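Oxysterol-binding protein homolog 1 (Saccharomyces cerevisiae, PDB 5H28) carries sterols and other lipids between membranes without vesicles, with ankyrin repeats, the part modelled here, that target it to the nucleus-vacuole junction by interacting with NVJ1. Local coordinates at residues D11-R14 with N20-D23; A55-I60 with V102-D107; E125-L130 with Q134-K139; L176-M181 with R203-H208. All coordinates share one frame; numbering follows the deposited sequence.

Contact 1: D11-R14 with N20-D23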
loop_
_atom_site.group_PDB
_atom_site.type_symbol
_atom_site.label_atom_id
_atom_site.label_comp_id
_atom_site.label_asym_id
_atom_site.label_seq_id
_atom_site.Cartn_x
_atom_site.Cartn_y
_atom_site.Cartn_z
ATOM N N ASP A 11 -28.142 -10.821 10.868
ATOM C CA ASP A 11 -29.051 -10.694 12.002
ATOM C C ASP A 11 -28.276 -10.332 13.263
ATOM O O ASP A 11 -28.682 -9.451 14.025
ATOM C CB ASP A 11 -29.818 -12.005 12.207
ATOM C CG ASP A 11 -30.984 -11.858 13.171
ATOM O OD1 ASP A 11 -31.834 -10.968 12.958
ATOM O OD2 ASP A 11 -31.058 -12.640 14.139
ATOM N N ALA A 12 -27.154 -11.009 13.476
ATOM C CA ALA A 12 -26.321 -10.747 14.644
ATOM C C ALA A 12 -25.695 -9.353 14.562
ATOM O O ALA A 12 -25.615 -8.635 15.562
ATOM C CB ALA A 12 -25.231 -11.811 14.757
ATOM N N LEU A 13 -25.252 -8.967 13.371
ATOM C CA LEU A 13 -24.635 -7.659 13.201
ATOM C C LEU A 13 -25.624 -6.528 13.455
ATOM O O LEU A 13 -25.272 -5.524 14.082
ATOM C CB LEU A 13 -24.027 -7.539 11.799
ATOM C CG LEU A 13 -22.801 -8.428 11.537
ATOM C CD1 LEU A 13 -22.449 -8.404 10.062
ATOM C CD2 LEU A 13 -21.616 -7.950 12.367
ATOM N N ARG A 14 -26.859 -6.686 12.986
ATOM C CA ARG A 14 -27.866 -5.651 13.190
ATOM C C ARG A 14 -28.179 -5.471 14.667
ATOM O O ARG A 14 -28.449 -4.356 15.119
ATOM C CB ARG A 14 -29.161 -5.976 12.438
ATOM C CG ARG A 14 -29.034 -5.974 10.927
ATOM C CD ARG A 14 -30.399 -5.873 10.266
ATOM N NE ARG A 14 -30.330 -6.117 8.829
ATOM C CZ ARG A 14 -30.304 -7.326 8.278
ATOM N NH1 ARG A 14 -30.233 -7.455 6.960
ATOM N NH2 ARG A 14 -30.368 -8.407 9.045
ATOM N N ASN A 20 -22.052 -11.118 21.586
ATOM C CA ASN A 20 -22.997 -12.060 20.990
ATOM C C ASN A 20 -22.486 -12.569 19.641
ATOM O O ASN A 20 -22.615 -13.752 19.320
ATOM C CB ASN A 20 -24.360 -11.387 20.817
ATOM C CG ASN A 20 -25.369 -12.274 20.117
ATOM O OD1 ASN A 20 -25.759 -13.325 20.631
ATOM N ND2 ASN A 20 -25.802 -11.852 18.935
ATOM N N LEU A 21 -21.911 -11.667 18.850
ATOM C CA LEU A 21 -21.366 -12.026 17.544
ATOM C C LEU A 21 -20.223 -13.025 17.714
ATOM O O LEU A 21 -20.150 -14.031 17.011
ATOM C CB LEU A 21 -20.846 -10.773 16.829
ATOM C CG LEU A 21 -20.071 -11.016 15.530
ATOM C CD1 LEU A 21 -21.006 -11.564 14.465
ATOM C CD2 LEU A 21 -19.430 -9.719 15.058
ATOM N N GLN A 22 -19.335 -12.732 18.659
ATOM C CA GLN A 22 -18.183 -13.576 18.941
ATOM C C GLN A 22 -18.619 -14.997 19.285
ATOM O O GLN A 22 -18.042 -15.971 18.794
ATOM C CB GLN A 22 -17.389 -12.962 20.093
ATOM C CG GLN A 22 -16.059 -13.621 20.388
ATOM C CD GLN A 22 -15.204 -12.771 21.310
ATOM O OE1 GLN A 22 -15.650 -12.358 22.380
ATOM N NE2 GLN A 22 -13.972 -12.501 20.897
ATOM N N ASP A 23 -19.644 -15.115 20.122
ATOM C CA ASP A 23 -20.146 -16.424 20.514
ATOM C C ASP A 23 -20.811 -17.131 19.337
ATOM O O ASP A 23 -20.660 -18.339 19.163
ATOM C CB ASP A 23 -21.138 -16.287 21.672
ATOM C CG ASP A 23 -20.449 -16.049 23.003
ATOM O OD1 ASP A 23 -19.634 -16.906 23.409
ATOM O OD2 ASP A 23 -20.722 -15.013 23.646
HETATM O O HOH W 1 -25.122 -9.155 18.188
#

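Contact 2: A55-I60 with V102-D107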
loop_
_atom_site.group_PDB
_atom_site.type_symbol
_atom_site.label_atom_id
_atom_site.label_comp_id
_atom_site.label_asym_id
_atom_site.label_seq_id
_atom_site.Cartn_x
_atom_site.Cartn_y
_atom_site.Cartn_z
ATOM N N ALA A 55 -19.001 0.466 17.390
ATOM C CA ALA A 55 -18.365 -0.378 18.396
ATOM C C ALA A 55 -18.084 -1.780 17.863
ATOM O O ALA A 55 -17.013 -2.341 18.102
ATOM C CB ALA A 55 -19.242 -0.458 19.644
ATOM N N VAL A 56 -19.048 -2.338 17.137
ATOM C CA VAL A 56 -18.903 -3.675 16.573
ATOM C C VAL A 56 -17.860 -3.696 15.460
ATOM O O VAL A 56 -17.029 -4.602 15.392
ATOM C CB VAL A 56 -20.254 -4.191 16.039
ATOM C CG1 VAL A 56 -20.064 -5.496 15.276
ATOM C CG2 VAL A 56 -21.206 -4.402 17.209
ATOM N N ILE A 57 -17.905 -2.704 14.580
ATOM C CA ILE A 57 -16.934 -2.630 13.500
ATOM C C ILE A 57 -15.521 -2.551 14.077
ATOM O O ILE A 57 -14.601 -3.227 13.603
ATOM C CB ILE A 57 -17.228 -1.415 12.600
ATOM C CG1 ILE A 57 -18.541 -1.670 11.855
ATOM C CG2 ILE A 57 -16.071 -1.165 11.632
ATOM C CD1 ILE A 57 -19.138 -0.449 11.226
ATOM N N LYS A 58 -15.347 -1.737 15.113
ATOM C CA LYS A 58 -14.034 -1.611 15.721
ATOM C C LYS A 58 -13.549 -2.927 16.318
ATOM O O LYS A 58 -12.388 -3.298 16.149
ATOM C CB LYS A 58 -14.038 -0.545 16.811
ATOM C CG LYS A 58 -12.694 -0.421 17.470
ATOM C CD LYS A 58 -12.705 0.469 18.679
ATOM C CE LYS A 58 -11.407 0.314 19.444
ATOM N NZ LYS A 58 -11.418 1.015 20.729
ATOM N N GLU A 59 -14.428 -3.626 17.030
ATOM C CA GLU A 59 -14.051 -4.895 17.639
ATOM C C GLU A 59 -13.664 -5.926 16.583
ATOM O O GLU A 59 -12.718 -6.684 16.770
ATOM C CB GLU A 59 -15.190 -5.453 18.495
ATOM C CG GLU A 59 -15.549 -4.618 19.720
ATOM C CD GLU A 59 -14.389 -4.425 20.677
ATOM O OE1 GLU A 59 -13.599 -5.371 20.872
ATOM O OE2 GLU A 59 -14.280 -3.323 21.251
ATOM N N ILE A 60 -14.398 -5.959 15.475
ATOM C CA ILE A 60 -14.095 -6.902 14.406
ATOM C C ILE A 60 -12.686 -6.652 13.871
ATOM O O ILE A 60 -11.890 -7.577 13.722
ATOM C CB ILE A 60 -15.107 -6.761 13.245
ATOM C CG1 ILE A 60 -16.465 -7.327 13.667
ATOM C CG2 ILE A 60 -14.593 -7.484 12.005
ATOM C CD1 ILE A 60 -17.567 -7.073 12.655
ATOM N N VAL A 102 -15.172 5.473 7.704
ATOM C CA VAL A 102 -14.177 5.840 6.709
ATOM C C VAL A 102 -12.906 6.330 7.403
ATOM O O VAL A 102 -11.807 5.880 7.087
ATOM C CB VAL A 102 -14.709 6.954 5.774
ATOM C CG1 VAL A 102 -13.590 7.492 4.894
ATOM C CG2 VAL A 102 -15.830 6.409 4.899
ATOM N N ALA A 103 -13.055 7.250 8.353
ATOM C CA ALA A 103 -11.903 7.783 9.063
ATOM C C ALA A 103 -11.167 6.696 9.839
ATOM O O ALA A 103 -9.934 6.662 9.854
ATOM C CB ALA A 103 -12.338 8.898 10.004
ATOM N N PHE A 104 -11.923 5.807 10.476
ATOM C CA PHE A 104 -11.332 4.717 11.244
ATOM C C PHE A 104 -10.519 3.810 10.330
ATOM O O PHE A 104 -9.372 3.487 10.621
ATOM C CB PHE A 104 -12.430 3.906 11.940
ATOM C CG PHE A 104 -11.943 2.626 12.560
ATOM C CD1 PHE A 104 -11.068 2.643 13.641
ATOM C CD2 PHE A 104 -12.363 1.397 12.059
ATOM C CE1 PHE A 104 -10.619 1.456 14.215
ATOM C CE2 PHE A 104 -11.917 0.201 12.629
ATOM C CZ PHE A 104 -11.044 0.233 13.708
ATOM N N LEU A 105 -11.111 3.401 9.215
ATOM C CA LEU A 105 -10.401 2.532 8.290
ATOM C C LEU A 105 -9.132 3.191 7.743
ATOM O O LEU A 105 -8.089 2.541 7.626
ATOM C CB LEU A 105 -11.325 2.121 7.139
ATOM C CG LEU A 105 -12.493 1.195 7.494
ATOM C CD1 LEU A 105 -13.389 1.023 6.272
ATOM C CD2 LEU A 105 -11.972 -0.153 7.983
ATOM N N LEU A 106 -9.209 4.482 7.423
ATOM C CA LEU A 106 -8.048 5.194 6.892
ATOM C C LEU A 106 -6.913 5.316 7.906
ATOM O O LEU A 106 -5.776 5.592 7.528
ATOM C CB LEU A 106 -8.454 6.583 6.386
ATOM C CG LEU A 106 -9.252 6.568 5.076
ATOM C CD1 LEU A 106 -9.703 7.967 4.713
ATOM C CD2 LEU A 106 -8.386 5.985 3.971
ATOM N N ASP A 107 -7.213 5.102 9.185
ATOM C CA ASP A 107 -6.180 5.180 10.216
ATOM C C ASP A 107 -5.541 3.827 10.523
ATOM O O ASP A 107 -4.630 3.742 11.342
ATOM C CB ASP A 107 -6.743 5.761 11.519
ATOM C CG ASP A 107 -7.026 7.248 11.427
ATOM O OD1 ASP A 107 -6.345 7.941 10.640
ATOM O OD2 ASP A 107 -7.922 7.727 12.155
#

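Contact 3: E125-L130 with Q134-K139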
loop_
_atom_site.group_PDB
_atom_site.type_symbol
_atom_site.label_atom_id
_atom_site.label_comp_id
_atom_site.label_asym_id
_atom_site.label_seq_id
_atom_site.Cartn_x
_atom_site.Cartn_y
_atom_site.Cartn_z
ATOM N N GLU A 125 -14.108 8.141 -4.637
ATOM C CA GLU A 125 -15.005 8.479 -5.736
ATOM C C GLU A 125 -16.413 7.936 -5.530
ATOM O O GLU A 125 -17.313 8.231 -6.317
ATOM C CB GLU A 125 -14.453 7.939 -7.052
ATOM C CG GLU A 125 -13.049 8.398 -7.373
ATOM C CD GLU A 125 -12.535 7.777 -8.648
ATOM O OE1 GLU A 125 -12.894 8.261 -9.745
ATOM O OE2 GLU A 125 -11.787 6.788 -8.553
ATOM N N MET A 126 -16.604 7.139 -4.481
ATOM C CA MET A 126 -17.917 6.571 -4.183
ATOM C C MET A 126 -18.742 7.543 -3.344
ATOM O O MET A 126 -19.953 7.380 -3.204
ATOM C CB MET A 126 -17.776 5.259 -3.401
ATOM C CG MET A 126 -16.982 4.164 -4.096
ATOM S SD MET A 126 -17.820 3.453 -5.527
ATOM C CE MET A 126 -19.060 2.412 -4.720
ATOM N N CYS A 127 -18.081 8.550 -2.783
ATOM C CA CYS A 127 -18.755 9.526 -1.933
ATOM C C CYS A 127 -19.775 10.415 -2.625
ATOM O O CYS A 127 -19.496 11.015 -3.664
ATOM C CB CYS A 127 -17.738 10.447 -1.253
ATOM S SG CYS A 127 -16.618 9.677 -0.087
ATOM N N LYS A 128 -20.962 10.490 -2.032
ATOM C CA LYS A 128 -22.016 11.357 -2.528
ATOM C C LYS A 128 -21.863 12.598 -1.652
ATOM O O LYS A 128 -22.104 13.724 -2.086
ATOM C CB LYS A 128 -23.386 10.719 -2.305
ATOM C CG LYS A 128 -24.548 11.498 -2.894
ATOM C CD LYS A 128 -25.867 10.789 -2.619
ATOM C CE LYS A 128 -27.039 11.539 -3.230
ATOM N NZ LYS A 128 -26.895 11.675 -4.706
ATOM N N ASN A 129 -21.439 12.367 -0.412
ATOM C CA ASN A 129 -21.212 13.432 0.564
ATOM C C ASN A 129 -19.781 13.926 0.351
ATOM O O ASN A 129 -18.821 13.260 0.747
ATOM C CB ASN A 129 -21.364 12.872 1.984
ATOM C CG ASN A 129 -21.226 13.938 3.049
ATOM O OD1 ASN A 129 -20.496 14.908 2.869
ATOM N ND2 ASN A 129 -21.914 13.755 4.173
ATOM N N LEU A 130 -19.633 15.094 -0.266
ATOM C CA LEU A 130 -18.302 15.624 -0.545
ATOM C C LEU A 130 -17.514 16.061 0.685
ATOM O O LEU A 130 -16.305 16.288 0.596
ATOM C CB LEU A 130 -18.388 16.763 -1.563
ATOM C CG LEU A 130 -18.956 16.334 -2.921
ATOM C CD1 LEU A 130 -18.936 17.522 -3.868
ATOM C CD2 LEU A 130 -18.139 15.178 -3.497
ATOM N N GLN A 134 -13.757 15.118 1.084
ATOM C CA GLN A 134 -12.712 16.066 1.446
ATOM C C GLN A 134 -11.841 15.510 2.569
ATOM O O GLN A 134 -10.615 15.626 2.533
ATOM C CB GLN A 134 -13.338 17.404 1.858
ATOM C CG GLN A 134 -12.338 18.435 2.343
ATOM C CD GLN A 134 -12.097 18.360 3.836
ATOM O OE1 GLN A 134 -11.139 18.934 4.350
ATOM N NE2 GLN A 134 -12.977 17.660 4.547
ATOM N N MET A 135 -12.479 14.893 3.558
ATOM C CA MET A 135 -11.761 14.306 4.681
ATOM C C MET A 135 -10.836 13.192 4.192
ATOM O O MET A 135 -9.709 13.050 4.669
ATOM C CB MET A 135 -12.764 13.775 5.710
ATOM C CG MET A 135 -12.157 12.989 6.860
ATOM S SD MET A 135 -12.079 11.221 6.523
ATOM C CE MET A 135 -13.808 10.780 6.629
ATOM N N MET A 136 -11.306 12.406 3.229
ATOM C CA MET A 136 -10.493 11.321 2.690
ATOM C C MET A 136 -9.296 11.879 1.933
ATOM O O MET A 136 -8.197 11.326 1.996
ATOM C CB MET A 136 -11.332 10.442 1.761
ATOM C CG MET A 136 -12.453 9.702 2.481
ATOM S SD MET A 136 -13.414 8.666 1.352
ATOM C CE MET A 136 -12.292 7.296 1.103
ATOM N N GLN A 137 -9.518 12.982 1.223
ATOM C CA GLN A 137 -8.465 13.626 0.447
ATOM C C GLN A 137 -7.385 14.178 1.368
ATOM O O GLN A 137 -6.193 14.019 1.105
ATOM C CB GLN A 137 -9.057 14.764 -0.391
ATOM C CG GLN A 137 -8.043 15.510 -1.241
ATOM C CD GLN A 137 -7.442 14.642 -2.324
ATOM O OE1 GLN A 137 -8.152 14.134 -3.195
ATOM N NE2 GLN A 137 -6.126 14.466 -2.279
ATOM N N VAL A 138 -7.808 14.827 2.446
ATOM C CA VAL A 138 -6.866 15.396 3.397
ATOM C C VAL A 138 -6.090 14.294 4.110
ATOM O O VAL A 138 -4.877 14.402 4.282
ATOM C CB VAL A 138 -7.588 16.291 4.428
ATOM C CG1 VAL A 138 -6.599 16.802 5.466
ATOM C CG2 VAL A 138 -8.243 17.467 3.714
ATOM N N LYS A 139 -6.776 13.227 4.515
ATOM C CA LYS A 139 -6.088 12.131 5.190
ATOM C C LYS A 139 -5.075 11.484 4.252
ATOM O O LYS A 139 -3.969 11.132 4.663
ATOM C CB LYS A 139 -7.088 11.087 5.693
ATOM C CG LYS A 139 -7.760 11.475 7.002
ATOM C CD LYS A 139 -8.656 10.362 7.509
ATOM C CE LYS A 139 -9.146 10.643 8.917
ATOM N NZ LYS A 139 -8.017 10.685 9.896
#

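Contact 4: L176-M181 with R203-H208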
loop_
_atom_site.group_PDB
_atom_site.type_symbol
_atom_site.label_atom_id
_atom_site.label_comp_id
_atom_site.label_asym_id
_atom_site.label_seq_id
_atom_site.Cartn_x
_atom_site.Cartn_y
_atom_site.Cartn_z
ATOM N N LEU A 176 3.505 6.181 -3.243
ATOM C CA LEU A 176 4.912 6.552 -3.162
ATOM C C LEU A 176 5.543 6.168 -4.493
ATOM O O LEU A 176 5.702 4.988 -4.796
ATOM C CB LEU A 176 5.628 5.818 -2.023
ATOM C CG LEU A 176 7.142 6.080 -1.970
ATOM C CD1 LEU A 176 7.404 7.564 -1.726
ATOM C CD2 LEU A 176 7.777 5.248 -0.869
ATOM N N ASP A 177 5.878 7.172 -5.294
ATOM C CA ASP A 177 6.484 6.939 -6.597
ATOM C C ASP A 177 7.997 7.057 -6.486
ATOM O O ASP A 177 8.533 8.149 -6.294
ATOM C CB ASP A 177 5.944 7.955 -7.608
ATOM C CG ASP A 177 6.481 7.735 -9.009
ATOM O OD1 ASP A 177 7.186 6.730 -9.242
ATOM O OD2 ASP A 177 6.187 8.575 -9.883
ATOM N N ILE A 178 8.677 5.924 -6.613
ATOM C CA ILE A 178 10.130 5.887 -6.517
ATOM C C ILE A 178 10.761 6.770 -7.596
ATOM O O ILE A 178 11.880 7.250 -7.438
ATOM C CB ILE A 178 10.648 4.424 -6.637
ATOM C CG1 ILE A 178 12.124 4.350 -6.248
ATOM C CG2 ILE A 178 10.427 3.897 -8.049
ATOM C CD1 ILE A 178 12.649 2.932 -6.147
ATOM N N ASN A 179 10.028 7.000 -8.682
ATOM C CA ASN A 179 10.522 7.831 -9.775
ATOM C C ASN A 179 10.039 9.274 -9.736
ATOM O O ASN A 179 10.381 10.072 -10.609
ATOM C CB ASN A 179 10.144 7.203 -11.115
ATOM C CG ASN A 179 10.880 5.913 -11.365
ATOM O OD1 ASN A 179 12.109 5.877 -11.334
ATOM N ND2 ASN A 179 10.137 4.839 -11.611
ATOM N N GLY A 180 9.252 9.611 -8.722
ATOM C CA GLY A 180 8.744 10.963 -8.614
ATOM C C GLY A 180 9.631 11.880 -7.797
ATOM O O GLY A 180 10.539 11.432 -7.099
ATOM N N MET A 181 9.368 13.177 -7.892
ATOM C CA MET A 181 10.137 14.167 -7.152
ATOM C C MET A 181 9.629 14.235 -5.721
ATOM O O MET A 181 8.421 14.314 -5.482
ATOM C CB MET A 181 9.998 15.537 -7.813
ATOM C CG MET A 181 10.396 15.544 -9.275
ATOM S SD MET A 181 10.148 17.148 -10.050
ATOM C CE MET A 181 8.434 17.014 -10.535
ATOM N N ARG A 203 21.850 -0.028 -7.283
ATOM C CA ARG A 203 21.406 -1.331 -7.774
ATOM C C ARG A 203 20.090 -1.729 -7.114
ATOM O O ARG A 203 19.179 -2.223 -7.779
ATOM C CB ARG A 203 22.463 -2.404 -7.490
ATOM C CG ARG A 203 23.749 -2.263 -8.287
ATOM C CD ARG A 203 24.761 -3.324 -7.863
ATOM N NE ARG A 203 26.058 -3.145 -8.512
ATOM C CZ ARG A 203 26.301 -3.398 -9.794
ATOM N NH1 ARG A 203 25.334 -3.852 -10.580
ATOM N NH2 ARG A 203 27.509 -3.184 -10.295
ATOM N N TRP A 204 19.989 -1.507 -5.806
ATOM C CA TRP A 204 18.779 -1.848 -5.062
ATOM C C TRP A 204 17.589 -1.050 -5.591
ATOM O O TRP A 204 16.506 -1.588 -5.803
ATOM C CB TRP A 204 18.969 -1.548 -3.571
ATOM C CG TRP A 204 17.885 -2.121 -2.694
ATOM C CD1 TRP A 204 17.891 -3.337 -2.068
ATOM C CD2 TRP A 204 16.634 -1.506 -2.360
ATOM N NE1 TRP A 204 16.725 -3.514 -1.363
ATOM C CE2 TRP A 204 15.934 -2.407 -1.526
ATOM C CE3 TRP A 204 16.036 -0.282 -2.686
ATOM C CZ2 TRP A 204 14.662 -2.122 -1.012
ATOM C CZ3 TRP A 204 14.771 0.001 -2.175
ATOM C CH2 TRP A 204 14.099 -0.917 -1.347
ATOM N N LEU A 205 17.796 0.245 -5.807
ATOM C CA LEU A 205 16.729 1.098 -6.305
ATOM C C LEU A 205 16.270 0.666 -7.693
ATOM O O LEU A 205 15.069 0.599 -7.960
ATOM C CB LEU A 205 17.195 2.556 -6.319
ATOM C CG LEU A 205 17.411 3.170 -4.929
ATOM C CD1 LEU A 205 18.141 4.490 -5.069
ATOM C CD2 LEU A 205 16.067 3.351 -4.222
ATOM N N LEU A 206 17.221 0.358 -8.570
ATOM C CA LEU A 206 16.893 -0.076 -9.921
ATOM C C LEU A 206 16.080 -1.362 -9.895
ATOM O O LEU A 206 15.129 -1.514 -10.660
ATOM C CB LEU A 206 18.171 -0.292 -10.739
ATOM C CG LEU A 206 18.836 0.933 -11.379
ATOM C CD1 LEU A 206 17.966 1.455 -12.504
ATOM C CD2 LEU A 206 19.065 2.007 -10.351
ATOM N N GLU A 207 16.441 -2.285 -9.009
ATOM C CA GLU A 207 15.714 -3.546 -8.928
ATOM C C GLU A 207 14.326 -3.371 -8.322
ATOM O O GLU A 207 13.478 -4.257 -8.435
ATOM C CB GLU A 207 16.516 -4.588 -8.134
ATOM C CG GLU A 207 16.833 -4.210 -6.702
ATOM C CD GLU A 207 17.548 -5.323 -5.953
ATOM O OE1 GLU A 207 16.932 -6.389 -5.743
ATOM O OE2 GLU A 207 18.727 -5.130 -5.580
ATOM N N HIS A 208 14.088 -2.228 -7.686
ATOM C CA HIS A 208 12.785 -1.967 -7.088
ATOM C C HIS A 208 11.932 -0.953 -7.844
ATOM O O HIS A 208 11.035 -0.338 -7.271
ATOM C CB HIS A 208 12.938 -1.536 -5.628
ATOM C CG HIS A 208 13.285 -2.664 -4.709
ATOM N ND1 HIS A 208 14.547 -3.212 -4.647
ATOM C CD2 HIS A 208 12.518 -3.389 -3.861
ATOM C CE1 HIS A 208 14.542 -4.227 -3.802
ATOM N NE2 HIS A 208 13.323 -4.356 -3.311
#

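Contact 1: D11-R14 with N20-D23
The tight side of this contact is the meeting of L13 and L21, whose methyls CD2 and CD2 approach to 3.9 Å where helix 2-15 passes helix 18-28. The two leucines reach that point by different routes. The CA-CB bond of L21 is directed toward helix 2-15, and CG stands anti to the backbone N (chi1 172°). On L13 the CA-CB bond sets off away from the partner, and the delta branch brings CD2 back to it. The second methyl of L21, CD1, sits against A12 CB at 4.2 Å, so one leucine touches two successive residues of helix 2-15 through its two separate branches. Because A12 carries nothing beyond CB, the backbones can come close here, with A12 CA and L21 CA 5.9 Å apart. V56 and I60 of helix 54-64 pack on both leucines, and helix 44-51 packs on L13.

The other side is wetter and looser. N20 brings its amide past A12, with ND2 4.2 Å from A12 CB, and no direct hydrogen bond joins the segments. A water does the joining instead: it donates to A12 O at 2.7 Å and accepts from N20 ND2 at 2.9 Å, tying a backbone carbonyl of one helix to a side-chain amide of the next. Two helices joined by a short turn and packed through leucines form a helical hairpin, here the one that begins the all-helical ankyrin domain at its N-terminal end.

Contact 2: A55-I60 with V102-D107
Neighbouring predicted ankyrin repeats, ANK 1 and ANK 2, meet here through the later helix of each, 54-64 and 99-106, with K58 and I57 on one side and F104 on the other. F104 does nearly all the work for its helix. With CG anti to the backbone N (chi1 170°), its ring is carried out toward helix 54-64, and its far atom CZ comes to 4.0 Å from K58 CA and 4.2 Å from K58 CG. The lysine side chain stands at about a right angle to that of F104, whose ring end meets its CA and CG, and the extended chain beyond CG then takes NZ away from the contact. Beside it the ring also skirts I57: F104 CE2 is 4.5 Å from both I57 CG2 and I57 O, a looser approach. The helices themselves stay apart, K58 CA and F104 CA being 8.2 Å from one another, so a single aromatic side chain spans the gap. I57 is further packed against R98.

With no hydrogen bond across the segments, the contact depends on van der Waals and hydrophobic packing, in which the lysine contributes its carbon atoms while its ammonium group leads away from F104.

Contact 3: E125-L130 with Q134-K139
L130 O accepts the N-H of Q134 at an N-to-O distance of 2.8 Å, the single hydrogen bond between these two segments. It is an i to i+4 bond in the first turn of helix 130-156, made where the loop 125-129 turns into the helix. The N-H points at the oxygen with an angle of 152°. Q134 CB also comes close to the same oxygen, 3.4 Å from L130 O, so the glutamine packs against the carbonyl that its backbone holds. Just upstream N129 is the N-cap: its OD1 takes the N-H of N131, with a weaker bond from I132, so one side-chain oxygen serves two amides of the opening turn, the second only weakly.

The second half of the contact is a meeting of sulfurs. C127 SG lies 3.7 Å from M136 SD, where the loop folds back over the first turns of the helix. On M136, CG stands anti to the carbonyl carbon (chi1 -65°); this and an extended chi2 place SD beside the thiol, and the bend at chi3 then sets only the methyl CE. A94 of helix 89-95, together with I132 and A133, touches C127 as well, while A123 meets M136, so the sulfur pair is set in apolar surroundings.

A polar helix start and a soft, polarisable contact of thiol and thioether thus divide the work: the backbone bond and the cap satisfy polar groups at the helix start, while the sulfur contact, probably dispersive, packs the preceding loop against the helix.

Contact 4: L176-M181 with R203-H208
Packing across the contact comes down to I178, whose methyl CD1 is directed at the end of helix 199-207. Its CG1 branch stands anti to the backbone N (chi1 -168°) and continues extended, which carries CD1 to L205 CD2 at 3.9 Å. The same methyl faces two backbone oxygens, L205 O and H208 O, each 3.8 Å from I178 CD1, so it rests against the last turn of the helix as well as against a side chain. V189 of helix 189-196 touches both I178 and L205, and F193 also packs on L205.

Helix 199-207 belongs to predicted ANK 3, the ankyrin repeat of this half of the chain, and 176-181 is a loop entering it from the preceding helix.

Within that loop hydrogen bonds do the shaping. D177 OD1 takes the N-H of N179 at 2.9 Å, an Asx turn, and the donor approaches from above the carboxylate plane. A type I beta turn runs over the same residues, closed by G180 N to D177 O at 2.9 Å. The side-chain amide of N179 reaches G209 O and the N-H of D211, fastening the loop to the segment beyond the helix.

Aromatic contact lies within 203-208 and between W204 and F160: H208 ND1 lies 3.4 Å above the plane of the W204 ring, over its centre, while L205 CD2 meets that ring at its edge and in its plane.

Overall arrangement
Contacts 1 and 2 share an apolar seam: L13 and L21 of contact 1 touch V56 and I60 on helix 54-64, which also offers I57 and K58 to F104. Contact 2 passes on to contact 3 through helix 99-106, where V102 packs on M135 and M136 and D107 forms a long, weak ion pair with K139. Contact 4 stands apart, beyond helix 130-156, its centre about 46 Å from that of contact 1, on the opposite side of the chain's centre. Contact 1 is the buried one; the others are partly buried. A direct hydrogen bond joins the segments only in contact 3, whereas contact 1 uses a water and contacts 2 and 4 rely on packing.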